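Local coordinates for L protein (CAS virus, PDB 5MV0) that probably cleaves capped host RNAs through its N-terminal endonuclease domain, supplying primers for transcription by the viral polymerase, at residues 111-116 with 142-147. Sequence-based numbering, arbitrary orientation.
Sequences SDQKRK and VISETK
Gln-113 reaches from helix 110-122 to Ser-144 at the end of strand 137-145 and to Thr-146 in the loop just after it. Helix and strand both belong to the PDDEXK-type fold of the arenavirus cap-snatching domain. They run nearly antiparallel, at 159°, with segment axes 8.0 Å apart. The strand is an edge strand within the chain and lies next to strand 98-106.

Ser-144 turns its CB toward the helix. Its OG is anti to the backbone N (chi1 -171°) and comes to 3.7 Å from Gln-113 CA. This buried hydroxyl sits beside the CG atoms of Gln-113 and Lys-116 and is hydrogen-bonded to Ser-105 OG on the neighbouring strand. Lys-116 touches it with CB and CG alone; its NZ leads away to a salt bridge with Asp-120.

Gln-113 CG lies 3.5 Å from Ser-144 O. Beyond CG the chain is extended, which carries the amide on to Thr-146. The Gln-113 and Thr-146 side chains cross obliquely. Gln-113 NE2 donates chiefly to Arg-107 O, in the loop leading into the helix. Thr-146 OG1 accepts a weak, bent hydrogen bond from Gln-113 NE2, 3.2 Å long with an N-H...O angle of 133°.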
ATOM      1  N   SER B 111      -3.698   2.195  34.229  1.00 26.64           N
ATOM      2  CA  SER B 111      -2.622   2.674  35.092  1.00 34.13           C
ATOM      3  C   SER B 111      -1.315   2.787  34.319  1.00 27.55           C
ATOM      4  O   SER B 111      -0.499   3.675  34.597  1.00 29.84           O
ATOM      5  CB  SER B 111      -2.450   1.756  36.303  1.00 38.03           C
ATOM      6  OG  SER B 111      -1.989   0.477  35.912  1.00 42.62           O
ATOM      7  N   ASP B 112      -1.091   1.886  33.356  1.00 24.17           N
ATOM      8  CA  ASP B 112       0.047   2.037  32.452  1.00 28.88           C
ATOM      9  C   ASP B 112      -0.145   3.221  31.513  1.00 24.50           C
ATOM     10  O   ASP B 112       0.819   3.928  31.196  1.00 25.68           O
ATOM     11  CB  ASP B 112       0.260   0.751  31.656  1.00 27.93           C
ATOM     12  CG  ASP B 112       0.921  -0.331  32.479  1.00 32.54           C
ATOM     13  OD1 ASP B 112       1.699   0.021  33.389  1.00 31.75           O
ATOM     14  OD2 ASP B 112       0.647  -1.527  32.233  1.00 35.65           O
ATOM     15  N   GLN B 113      -1.380   3.450  31.050  1.00 22.29           N
ATOM     16  CA  GLN B 113      -1.654   4.650  30.267  1.00 25.17           C
ATOM     17  C   GLN B 113      -1.252   5.909  31.025  1.00 27.61           C
ATOM     18  O   GLN B 113      -0.652   6.828  30.446  1.00 22.63           O
ATOM     19  CB  GLN B 113      -3.136   4.711  29.885  1.00 25.10           C
ATOM     20  CG  GLN B 113      -3.567   3.666  28.864  1.00 20.85           C
ATOM     21  CD  GLN B 113      -5.071   3.519  28.746  1.00 26.92           C
ATOM     22  OE1 GLN B 113      -5.833   4.419  29.107  1.00 26.47           O
ATOM     23  NE2 GLN B 113      -5.507   2.370  28.253  1.00 25.13           N
ATOM     24  N   LYS B 114      -1.562   5.969  32.326  1.00 26.34           N
ATOM     25  CA  LYS B 114      -1.267   7.174  33.096  1.00 26.89           C
ATOM     26  C   LYS B 114       0.232   7.397  33.219  1.00 20.77           C
ATOM     27  O   LYS B 114       0.710   8.526  33.060  1.00 24.84           O
ATOM     28  CB  LYS B 114      -1.909   7.093  34.489  1.00 26.12           C
ATOM     29  CG  LYS B 114      -3.430   7.047  34.463  1.00 38.10           C
ATOM     30  CD  LYS B 114      -4.050   7.899  35.564  1.00 51.34           C
ATOM     31  CE  LYS B 114      -5.503   7.507  35.815  1.00 58.96           C
ATOM     32  NZ  LYS B 114      -6.304   7.461  34.555  1.00 60.07           N
ATOM     33  N   ARG B 115       0.983   6.332  33.511  1.00 22.68           N
ATOM     34  CA  ARG B 115       2.429   6.452  33.659  1.00 32.15           C
ATOM     35  C   ARG B 115       3.086   6.794  32.331  1.00 26.39           C
ATOM     36  O   ARG B 115       4.028   7.595  32.284  1.00 25.94           O
ATOM     37  CB  ARG B 115       3.015   5.158  34.222  1.00 29.15           C
ATOM     38  CG  ARG B 115       2.389   4.719  35.536  1.00 41.95           C
ATOM     39  CD  ARG B 115       3.381   3.951  36.393  1.00 46.40           C
ATOM     40  NE  ARG B 115       4.038   2.893  35.636  1.00 49.77           N
ATOM     41  CZ  ARG B 115       3.468   1.737  35.321  1.00 52.38           C
ATOM     42  NH1 ARG B 115       2.217   1.482  35.695  1.00 54.43           N
ATOM     43  NH2 ARG B 115       4.149   0.834  34.623  1.00 53.25           N
ATOM     44  N   LYS B 116       2.600   6.194  31.242  1.00 24.28           N
ATOM     45  CA  LYS B 116       3.114   6.547  29.921  1.00 23.96           C
ATOM     46  C   LYS B 116       2.873   8.018  29.623  1.00 19.04           C
ATOM     47  O   LYS B 116       3.787   8.733  29.199  1.00 22.49           O
ATOM     48  CB  LYS B 116       2.463   5.667  28.845  1.00 21.25           C
ATOM     49  CG  LYS B 116       2.863   6.047  27.428  1.00 18.86           C
ATOM     50  CD  LYS B 116       4.391   6.128  27.252  1.00 25.49           C
ATOM     51  CE  LYS B 116       4.746   6.302  25.775  1.00 29.63           C
ATOM     52  NZ  LYS B 116       6.203   6.530  25.527  1.00 25.17           N
ATOM     53  N   VAL B 142      -0.883  14.561  24.454  1.00 22.79           N
ATOM     54  CA  VAL B 142      -0.352  13.263  24.845  1.00 27.83           C
ATOM     55  C   VAL B 142      -1.529  12.304  24.940  1.00 24.91           C
ATOM     56  O   VAL B 142      -2.446  12.515  25.744  1.00 28.55           O
ATOM     57  CB  VAL B 142       0.424  13.344  26.171  1.00 25.83           C
ATOM     58  CG1 VAL B 142       1.016  11.989  26.551  1.00 26.98           C
ATOM     59  CG2 VAL B 142       1.518  14.395  26.063  1.00 26.76           C
ATOM     60  N   ILE B 143      -1.513  11.266  24.110  1.00 25.03           N
ATOM     61  CA  ILE B 143      -2.602  10.300  24.009  1.00 21.27           C
ATOM     62  C   ILE B 143      -2.037   8.913  24.267  1.00 24.58           C
ATOM     63  O   ILE B 143      -1.062   8.508  23.624  1.00 21.92           O
ATOM     64  CB  ILE B 143      -3.273  10.358  22.625  1.00 20.77           C
ATOM     65  CG1 ILE B 143      -4.030  11.668  22.433  1.00 27.78           C
ATOM     66  CG2 ILE B 143      -4.210   9.157  22.387  1.00 24.09           C
ATOM     67  CD1 ILE B 143      -4.445  11.874  20.970  1.00 23.38           C
ATOM     68  N   SER B 144      -2.645   8.183  25.199  1.00 23.30           N
ATOM     69  CA  SER B 144      -2.298   6.784  25.424  1.00 21.50           C
ATOM     70  C   SER B 144      -3.584   5.986  25.567  1.00 26.52           C
ATOM     71  O   SER B 144      -4.343   6.195  26.519  1.00 24.37           O
ATOM     72  CB  SER B 144      -1.412   6.612  26.660  1.00 22.24           C
ATOM     73  OG  SER B 144      -0.926   5.284  26.740  1.00 23.77           O
ATOM     74  N   GLU B 145      -3.815   5.057  24.643  1.00 18.54           N
ATOM     75  CA  GLU B 145      -5.104   4.394  24.507  1.00 23.91           C
ATOM     76  C   GLU B 145      -4.949   2.883  24.542  1.00 21.87           C
ATOM     77  O   GLU B 145      -3.866   2.339  24.309  1.00 22.72           O
ATOM     78  CB  GLU B 145      -5.800   4.857  23.219  1.00 20.87           C
ATOM     79  CG  GLU B 145      -6.318   6.260  23.408  1.00 23.64           C
ATOM     80  CD  GLU B 145      -6.813   6.905  22.148  1.00 30.98           C
ATOM     81  OE1 GLU B 145      -6.666   6.306  21.058  1.00 28.84           O
ATOM     82  OE2 GLU B 145      -7.340   8.033  22.257  1.00 28.11           O
ATOM     83  N   THR B 146      -6.026   2.196  24.869  1.00 19.03           N
ATOM     84  CA  THR B 146      -6.005   0.758  25.000  1.00 23.08           C
ATOM     85  C   THR B 146      -5.665   0.001  23.763  1.00 22.46           C
ATOM     86  O   THR B 146      -4.998  -0.955  23.822  1.00 21.48           O
ATOM     87  CB  THR B 146      -7.341   0.171  25.524  1.00 25.12           C
ATOM     88  OG1 THR B 146      -7.786   0.918  26.629  1.00 29.49           O
ATOM     89  CG2 THR B 146      -7.125  -1.097  26.004  1.00 34.88           C
ATOM     90  N   LYS B 147      -6.172   0.473  22.653  1.00 20.90           N
ATOM     91  CA  LYS B 147      -5.999  -0.154  21.352  1.00 24.33           C
ATOM     92  C   LYS B 147      -5.541   0.894  20.353  1.00 20.62           C
ATOM     93  O   LYS B 147      -5.853   2.078  20.506  1.00 22.30           O
ATOM     94  CB  LYS B 147      -7.307  -0.793  20.850  1.00 21.17           C
ATOM     95  CG  LYS B 147      -7.723  -2.056  21.604  1.00 27.20           C
ATOM     96  CD  LYS B 147      -9.041  -2.596  21.063  1.00 33.32           C
ATOM     97  CE  LYS B 147      -9.696  -3.584  22.026  1.00 41.60           C
ATOM     98  NZ  LYS B 147      -8.960  -4.864  22.170  1.00 40.24           N
TER